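Local structure of putative short-chain oxidoreductase (Thermus thermophilus, 2YUT) at residues 95-100 / 132-137; 49-52 / 56-59; 100-105 / 142-147. The protein binds NADP(+) in a Rossmann-fold domain and, as a member of the short-chain dehydrogenase/reductase family, probably acts as an oxidoreductase. All blocks are in the same frame, centred on the assembly; numbering follows the deposited sequence.

Contact 1 of 3, residues 95-100 / 132-137. With NAP (NADP nicotinamide-adenine-dinucleotide phosphate), chain B.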
# COMPACT_ATOMS: atom_id res chain seq x y z
N ALA A 95 8.92 0.07 1.60
CA ALA A 95 9.85 -0.42 2.61
C ALA A 95 9.95 0.57 3.77
O ALA A 95 9.81 0.20 4.94
CB ALA A 95 11.23 -0.65 2.00
N ALA A 96 10.17 1.84 3.44
CA ALA A 96 10.30 2.88 4.45
C ALA A 96 9.04 3.12 5.27
O ALA A 96 9.12 3.21 6.50
CB ALA A 96 10.75 4.19 3.80
N HIS A 97 7.89 3.20 4.61
CA HIS A 97 6.63 3.45 5.32
C HIS A 97 5.88 2.25 5.88
O HIS A 97 5.42 2.29 7.03
CB HIS A 97 5.66 4.23 4.44
CG HIS A 97 6.14 5.58 4.03
ND1 HIS A 97 7.00 5.78 2.98
CD2 HIS A 97 5.86 6.81 4.53
CE1 HIS A 97 7.23 7.08 2.83
NE2 HIS A 97 6.55 7.72 3.76
N LEU A 98 5.74 1.20 5.08
CA LEU A 98 4.98 0.02 5.48
C LEU A 98 5.74 -1.11 6.16
O LEU A 98 5.33 -1.58 7.22
CB LEU A 98 4.22 -0.54 4.27
CG LEU A 98 3.38 -1.80 4.49
CD1 LEU A 98 2.23 -1.48 5.45
CD2 LEU A 98 2.83 -2.31 3.16
N LEU A 99 6.83 -1.56 5.55
CA LEU A 99 7.59 -2.65 6.13
C LEU A 99 8.16 -2.29 7.51
O LEU A 99 8.14 -3.11 8.42
CB LEU A 99 8.71 -3.09 5.18
CG LEU A 99 8.24 -3.63 3.82
CD1 LEU A 99 9.43 -4.24 3.10
CD2 LEU A 99 7.16 -4.69 4.00
N THR A 100 8.65 -1.06 7.66
CA THR A 100 9.19 -0.65 8.95
C THR A 100 8.10 -0.77 10.01
O THR A 100 8.32 -1.31 11.09
CB THR A 100 9.70 0.82 8.94
OG1 THR A 100 8.61 1.70 8.62
CG2 THR A 100 10.82 0.99 7.92
N ALA A 132 2.68 9.25 -6.61
CA ALA A 132 2.02 7.94 -6.61
C ALA A 132 2.68 6.96 -5.64
O ALA A 132 2.00 6.32 -4.84
CB ALA A 132 2.02 7.36 -8.02
N ALA A 133 4.00 6.84 -5.72
CA ALA A 133 4.72 5.93 -4.84
C ALA A 133 4.45 6.26 -3.36
O ALA A 133 4.07 5.38 -2.59
CB ALA A 133 6.21 5.99 -5.15
N TYR A 134 4.64 7.52 -2.98
CA TYR A 134 4.41 7.96 -1.60
C TYR A 134 2.96 7.71 -1.20
O TYR A 134 2.69 7.19 -0.12
CB TYR A 134 4.71 9.46 -1.46
CG TYR A 134 4.61 9.98 -0.04
CD1 TYR A 134 5.71 9.91 0.83
CD2 TYR A 134 3.43 10.54 0.45
CE1 TYR A 134 5.63 10.39 2.14
CE2 TYR A 134 3.34 11.02 1.76
CZ TYR A 134 4.44 10.94 2.60
OH TYR A 134 4.38 11.42 3.89
N ALA A 135 2.04 8.09 -2.08
CA ALA A 135 0.61 7.91 -1.82
C ALA A 135 0.29 6.44 -1.57
O ALA A 135 -0.46 6.10 -0.66
CB ALA A 135 -0.21 8.44 -2.99
N ALA A 136 0.86 5.57 -2.41
CA ALA A 136 0.63 4.14 -2.29
C ALA A 136 1.11 3.61 -0.94
O ALA A 136 0.41 2.85 -0.27
CB ALA A 136 1.36 3.40 -3.42
N ALA A 137 2.32 4.02 -0.55
CA ALA A 137 2.88 3.58 0.72
C ALA A 137 1.98 3.96 1.89
O ALA A 137 1.77 3.16 2.80
CB ALA A 137 4.28 4.16 0.90
PA NAP B . 12.12 12.98 8.30
O1A NAP B . 12.83 12.73 6.88
O2A NAP B . 12.54 14.25 8.94
O5B NAP B . 12.48 11.70 9.21
C5B NAP B . 12.30 10.38 8.69
C4B NAP B . 12.74 9.35 9.73
O4B NAP B . 12.52 8.04 9.18
C3B NAP B . 14.24 9.48 10.00
O3B NAP B . 14.49 9.30 11.40
C2B NAP B . 14.81 8.30 9.22
O2B NAP B . 16.00 7.83 9.87
C1B NAP B . 13.70 7.29 9.49
N9A NAP B . 13.84 6.12 8.59
C8A NAP B . 13.72 6.15 7.26
N7A NAP B . 13.93 4.93 6.77
C5A NAP B . 14.19 4.12 7.80
C6A NAP B . 14.51 2.77 7.91
N6A NAP B . 14.59 2.00 6.82
N1A NAP B . 14.73 2.26 9.13
C2A NAP B . 14.66 3.01 10.21
N3A NAP B . 14.36 4.30 10.14
C4A NAP B . 14.13 4.88 8.96
O3 NAP B . 10.54 12.89 8.00
PN NAP B . 9.42 13.49 9.00
O1N NAP B . 8.90 14.76 8.44
O2N NAP B . 9.93 13.48 10.39
O5D NAP B . 8.23 12.41 8.88
C5D NAP B . 7.94 11.51 9.96
C4D NAP B . 6.68 10.69 9.67
O4D NAP B . 5.61 11.63 9.47
C3D NAP B . 6.82 9.91 8.36
O3D NAP B . 5.97 8.77 8.35
C2D NAP B . 6.33 10.94 7.35
O2D NAP B . 5.88 10.32 6.14
C1D NAP B . 5.11 11.45 8.13
N1N NAP B . 4.54 12.69 7.56
C2N NAP B . 5.35 13.81 7.35
C3N NAP B . 4.80 14.97 6.82
C7N NAP B . 5.69 16.20 6.59
O7N NAP B . 5.28 17.17 5.96
N7N NAP B . 6.91 16.12 7.12
C4N NAP B . 3.45 15.02 6.49
C5N NAP B . 2.64 13.91 6.70
C6N NAP B . 3.18 12.74 7.24
P2B NAP B . 17.46 8.38 9.47
O1X NAP B . 17.32 9.96 9.19
O2X NAP B . 18.34 8.23 10.81
O3X NAP B . 18.05 7.66 8.32
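The rings of His-97 and Tyr-134 meet with their planes nearly perpendicular, at 89°, and His-97 NE2 comes to 3.3 Å from Tyr-134 CE1. Ala-137 CB packs on His-97 CB at 3.8 Å and borders the imidazole. Hydrogen bonds join each ring to something beyond the pair. Tyr-134 CG lies anti to the backbone N (chi1 -175°), carrying the phenol outward to the cofactor, where Tyr-134 OH and the ribose hydroxyl NAP O2D form a hydrogen bond of 2.9 Å. NAP O2D also lies at the edge of the imidazole, 3.6 Å from His-97 NE2, a contact and not a bond. His-97 ND1 is hydrogen-bonded to Met-93 O one turn back, which fixes the rotation of the ring. Tyr-134 and Lys-138 fit the Tyr-X-X-X-Lys signature of short-chain dehydrogenases, and Lys-138, an NADP(+)-binding residue, also packs on His-97. The contact thus joins helix 89-107 to the start of helix 132-153, with Val-126 of helix 123-126 against Tyr-134 and the second subunit packing on Ala-132, Ala-136 and Leu-98.

Contact 2 of 3, residues 49-52 / 56-59. With NAP (NADP nicotinamide-adenine-dinucleotide phosphate), chain B.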
# COMPACT_ATOMS: atom_id res chain seq x y z
N ALA A 49 19.05 1.38 14.19
CA ALA A 49 18.64 0.23 13.40
C ALA A 49 17.99 0.59 12.07
O ALA A 49 17.54 1.72 11.87
CB ALA A 49 17.68 -0.63 14.21
N ASP A 50 17.97 -0.38 11.15
CA ASP A 50 17.32 -0.21 9.85
C ASP A 50 16.06 -1.04 10.02
O ASP A 50 16.10 -2.26 9.94
CB ASP A 50 18.17 -0.80 8.73
CG ASP A 50 17.48 -0.73 7.37
OD1 ASP A 50 16.25 -0.46 7.32
OD2 ASP A 50 18.16 -0.96 6.35
N LEU A 51 14.93 -0.37 10.27
CA LEU A 51 13.68 -1.09 10.52
C LEU A 51 13.07 -1.80 9.31
O LEU A 51 12.05 -2.48 9.44
CB LEU A 51 12.67 -0.13 11.16
CG LEU A 51 13.18 0.43 12.50
CD1 LEU A 51 12.16 1.39 13.10
CD2 LEU A 51 13.44 -0.72 13.47
N ALA A 52 13.70 -1.65 8.14
CA ALA A 52 13.22 -2.33 6.94
C ALA A 52 13.81 -3.73 6.97
O ALA A 52 13.43 -4.60 6.18
CB ALA A 52 13.67 -1.58 5.68
N GLU A 56 16.55 -6.71 12.48
CA GLU A 56 16.98 -5.56 13.28
C GLU A 56 15.79 -5.00 14.04
O GLU A 56 15.92 -4.59 15.19
CB GLU A 56 17.60 -4.49 12.38
CG GLU A 56 18.96 -4.86 11.83
CD GLU A 56 19.66 -3.69 11.18
OE1 GLU A 56 19.86 -2.67 11.87
OE2 GLU A 56 20.01 -3.79 9.99
N ALA A 57 14.63 -4.99 13.39
CA ALA A 57 13.42 -4.48 14.05
C ALA A 57 13.11 -5.38 15.24
O ALA A 57 12.83 -4.90 16.34
CB ALA A 57 12.25 -4.48 13.07
N LYS A 58 13.19 -6.69 15.02
CA LYS A 58 12.92 -7.67 16.08
C LYS A 58 13.85 -7.52 17.27
O LYS A 58 13.41 -7.60 18.42
CB LYS A 58 13.04 -9.09 15.53
CG LYS A 58 12.90 -10.16 16.59
CD LYS A 58 12.99 -11.56 16.01
CE LYS A 58 12.86 -12.61 17.11
NZ LYS A 58 12.87 -13.99 16.58
N ALA A 59 15.14 -7.33 17.01
CA ALA A 59 16.11 -7.18 18.09
C ALA A 59 15.87 -5.87 18.86
O ALA A 59 16.10 -5.82 20.06
CB ALA A 59 17.53 -7.21 17.53
PA NAP B . 12.12 12.98 8.30
O1A NAP B . 12.83 12.73 6.88
O2A NAP B . 12.54 14.25 8.94
O5B NAP B . 12.48 11.70 9.21
C5B NAP B . 12.30 10.38 8.69
C4B NAP B . 12.74 9.35 9.73
O4B NAP B . 12.52 8.04 9.18
C3B NAP B . 14.24 9.48 10.00
O3B NAP B . 14.49 9.30 11.40
C2B NAP B . 14.81 8.30 9.22
O2B NAP B . 16.00 7.83 9.87
C1B NAP B . 13.70 7.29 9.49
N9A NAP B . 13.84 6.12 8.59
C8A NAP B . 13.72 6.15 7.26
N7A NAP B . 13.93 4.93 6.77
C5A NAP B . 14.19 4.12 7.80
C6A NAP B . 14.51 2.77 7.91
N6A NAP B . 14.59 2.00 6.82
N1A NAP B . 14.73 2.26 9.13
C2A NAP B . 14.66 3.01 10.21
N3A NAP B . 14.36 4.30 10.14
C4A NAP B . 14.13 4.88 8.96
O3 NAP B . 10.54 12.89 8.00
PN NAP B . 9.42 13.49 9.00
O1N NAP B . 8.90 14.76 8.44
O2N NAP B . 9.93 13.48 10.39
O5D NAP B . 8.23 12.41 8.88
C5D NAP B . 7.94 11.51 9.96
C4D NAP B . 6.68 10.69 9.67
O4D NAP B . 5.61 11.63 9.47
C3D NAP B . 6.82 9.91 8.36
O3D NAP B . 5.97 8.77 8.35
C2D NAP B . 6.33 10.94 7.35
O2D NAP B . 5.88 10.32 6.14
C1D NAP B . 5.11 11.45 8.13
N1N NAP B . 4.54 12.69 7.56
C2N NAP B . 5.35 13.81 7.35
C3N NAP B . 4.80 14.97 6.82
C7N NAP B . 5.69 16.20 6.59
O7N NAP B . 5.28 17.17 5.96
N7N NAP B . 6.91 16.12 7.12
C4N NAP B . 3.45 15.02 6.49
C5N NAP B . 2.64 13.91 6.70
C6N NAP B . 3.18 12.74 7.24
P2B NAP B . 17.46 8.38 9.47
O1X NAP B . 17.32 9.96 9.19
O2X NAP B . 18.34 8.23 10.81
O3X NAP B . 18.05 7.66 8.32
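Asp-50 OD1 accepts two hydrogen bonds, one from the adenine amino group NAP N6A at 3.0 Å and one from Ala-52 N at 2.9 Å. The second closes an Asx turn; its N-H reaches OD1 from above the carboxylate plane, 37° out of it. With CG anti to the backbone N (chi1 176°), the carboxylate of Asp-50 is directed toward the base, and the turn holds it there. Leu-51 N completes the recognition of adenine by donating to NAP N1A over 2.9 Å, so one residue reads the amino group and the next the neighbouring ring nitrogen. Asp-50 and Leu-51 are both NADP(+)-binding residues in the crystal structure, and such an Asp beside the adenine is familiar in short-chain dehydrogenases.

Helix 54-64 holds the loop on the side away from the adenine. Glu-56 reaches across to the loop with its chain extended beyond CG and takes the N-H of Asp-50 on OE1, 3.1 Å from Asp-50 N. The bond is fairly straight, 162° at the hydrogen, yet it meets the carboxylate well above its plane. Asp-50 OD2 and Glu-56 OE2 stay 5.0 Å apart, and nearby Arg-30 may offset any repulsion. Beside this polar link, Leu-51 CD2 packs against Ala-57 CB at 4.0 Å, while CB and CG of Leu-51 lie against the adenine at NAP C2A. The loop runs from strand 45-46 into helix 54-64; Ala-49 is backbone-bonded to Gly-29 after strand 24-28, and helix 89-107 packs against Leu-51 through Thr-100 and Val-104 and against Ala-57 through Phe-103.

Contact 3 of 3, residues 100-105 / 142-147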
# COMPACT_ATOMS: atom_id res chain seq x y z
N THR A 100 8.65 -1.06 7.66
CA THR A 100 9.19 -0.65 8.95
C THR A 100 8.10 -0.77 10.01
O THR A 100 8.32 -1.31 11.09
CB THR A 100 9.70 0.82 8.94
OG1 THR A 100 8.61 1.70 8.62
CG2 THR A 100 10.82 0.99 7.92
N ALA A 101 6.91 -0.27 9.68
CA ALA A 101 5.76 -0.30 10.58
C ALA A 101 5.28 -1.72 10.86
O ALA A 101 4.98 -2.06 12.01
CB ALA A 101 4.61 0.52 9.98
N ALA A 102 5.21 -2.54 9.82
CA ALA A 102 4.77 -3.92 9.96
C ALA A 102 5.74 -4.73 10.82
O ALA A 102 5.32 -5.47 11.70
CB ALA A 102 4.61 -4.57 8.57
N PHE A 103 7.04 -4.59 10.58
CA PHE A 103 8.01 -5.34 11.37
C PHE A 103 8.00 -4.86 12.83
O PHE A 103 8.06 -5.67 13.76
CB PHE A 103 9.43 -5.20 10.79
CG PHE A 103 9.58 -5.81 9.42
CD1 PHE A 103 8.73 -6.84 8.99
CD2 PHE A 103 10.59 -5.38 8.56
CE1 PHE A 103 8.89 -7.42 7.73
CE2 PHE A 103 10.75 -5.95 7.29
CZ PHE A 103 9.90 -6.98 6.88
N VAL A 104 7.92 -3.55 13.04
CA VAL A 104 7.88 -3.01 14.39
C VAL A 104 6.63 -3.49 15.14
O VAL A 104 6.72 -3.96 16.26
CB VAL A 104 7.89 -1.45 14.37
CG1 VAL A 104 7.47 -0.90 15.73
CG2 VAL A 104 9.29 -0.96 14.02
N LEU A 105 5.47 -3.37 14.49
CA LEU A 105 4.21 -3.77 15.10
C LEU A 105 4.14 -5.26 15.41
O LEU A 105 3.50 -5.67 16.38
CB LEU A 105 3.05 -3.37 14.18
CG LEU A 105 1.64 -3.59 14.73
CD1 LEU A 105 1.49 -2.85 16.06
CD2 LEU A 105 0.61 -3.11 13.73
N GLU A 142 -2.24 2.84 6.11
CA GLU A 142 -3.52 3.09 6.75
C GLU A 142 -4.44 1.87 6.67
O GLU A 142 -5.16 1.57 7.62
CB GLU A 142 -4.23 4.30 6.11
CG GLU A 142 -3.41 5.59 6.13
CD GLU A 142 -4.26 6.82 5.83
OE1 GLU A 142 -5.20 6.71 5.02
OE2 GLU A 142 -3.98 7.90 6.39
N ALA A 143 -4.41 1.17 5.54
CA ALA A 143 -5.25 -0.01 5.37
C ALA A 143 -4.75 -1.11 6.30
O ALA A 143 -5.55 -1.81 6.93
CB ALA A 143 -5.21 -0.49 3.90
N TYR A 144 -3.44 -1.25 6.39
CA TYR A 144 -2.84 -2.27 7.24
C TYR A 144 -3.26 -2.08 8.70
O TYR A 144 -3.67 -3.03 9.38
CB TYR A 144 -1.32 -2.19 7.15
CG TYR A 144 -0.60 -3.37 7.76
CD1 TYR A 144 -0.61 -4.62 7.13
CD2 TYR A 144 0.10 -3.24 8.96
CE1 TYR A 144 0.07 -5.70 7.67
CE2 TYR A 144 0.78 -4.32 9.51
CZ TYR A 144 0.76 -5.55 8.86
OH TYR A 144 1.44 -6.62 9.40
N LEU A 145 -3.18 -0.84 9.17
CA LEU A 145 -3.52 -0.51 10.55
C LEU A 145 -5.00 -0.68 10.87
O LEU A 145 -5.35 -1.15 11.95
CB LEU A 145 -3.08 0.93 10.86
CG LEU A 145 -1.57 1.15 10.80
CD1 LEU A 145 -1.25 2.63 10.99
CD2 LEU A 145 -0.88 0.32 11.87
N GLU A 146 -5.86 -0.29 9.94
CA GLU A 146 -7.29 -0.42 10.17
C GLU A 146 -7.65 -1.88 10.36
O GLU A 146 -8.46 -2.23 11.21
CB GLU A 146 -8.08 0.17 9.00
CG GLU A 146 -9.59 0.04 9.14
CD GLU A 146 -10.10 0.48 10.51
OE1 GLU A 146 -9.70 1.57 10.97
OE2 GLU A 146 -10.90 -0.26 11.12
N ALA A 147 -7.01 -2.74 9.57
CA ALA A 147 -7.25 -4.18 9.64
C ALA A 147 -6.71 -4.76 10.94
O ALA A 147 -7.34 -5.62 11.55
CB ALA A 147 -6.59 -4.88 8.45
O HOH W 1 2.73 -6.37 11.62
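The phenol ring of Tyr-144 reaches across to Ala-102 and Leu-105, with a water lying in its plane at the edge that bears OH. It spans two helices on one side of the parallel Rossmann sheet, each a connecting helix between successive strands. Ala-102 CB and Leu-105 CD2 both approach the ring obliquely. The methyl of Ala-102 lies by the far end of the phenol, 3.9 Å from Tyr-144 OH and 4.0 Å from Tyr-144 CE2, and Leu-105 CD2 is more loosely placed, 4.4 Å from the same CE2.

The local helix axes run almost parallel, 24° apart, but at 11.2 Å they are too widely spaced for backbones to touch, and side chains bridge the gap. Tyr-144 does most of this: CG stands anti to the backbone N (chi1 -168°), which swings the ring over to helix 89-107. On the sheet side, Leu-105 packs on Leu-159 and Leu-145 on Leu-161 and Phe-118, while Ala-101 also meets Phe-118; the leucines thus close the floor between the helices and the strands. On the other side the second subunit adds Val-82 against Tyr-144 and Arg-83, whose NH1 is hydrogen-bonded to Leu-105 O. A partner lying against both helices is consistent with the four-helix interface through which many short-chain dehydrogenases dimerise.

Leu-105 and Leu-145 cross obliquely, touching through their CD2 methyls at 4.2 Å. No direct hydrogen bond links the two segments; instead the water accepts from Tyr-144 OH at 2.6 Å and donates to Ala-102 O at 2.7 Å.

Overall arrangement
Contacts 1 and 3 join the same two helices, 89-107 and 132-153, at points about 11 Å apart between centres, both buried and both touched by the second subunit. Contact 1 lies at the cofactor end and mixes aromatic, apolar and ribose-binding groups; contact 3, further along the helices, is hydrophobic with one bridging water and no cofactor. Contact 2 is only partly buried, is untouched by other protein chains, mixes a backbone-to-carboxylate bond with apolar packing, and binds the adenine of the same NADP through polar groups. Helix 89-107 flanks it too. Leu-98 CD1, 4.0 Å from Tyr-144 CB, joins contacts 1 and 3, whose segments overlap at Thr-100.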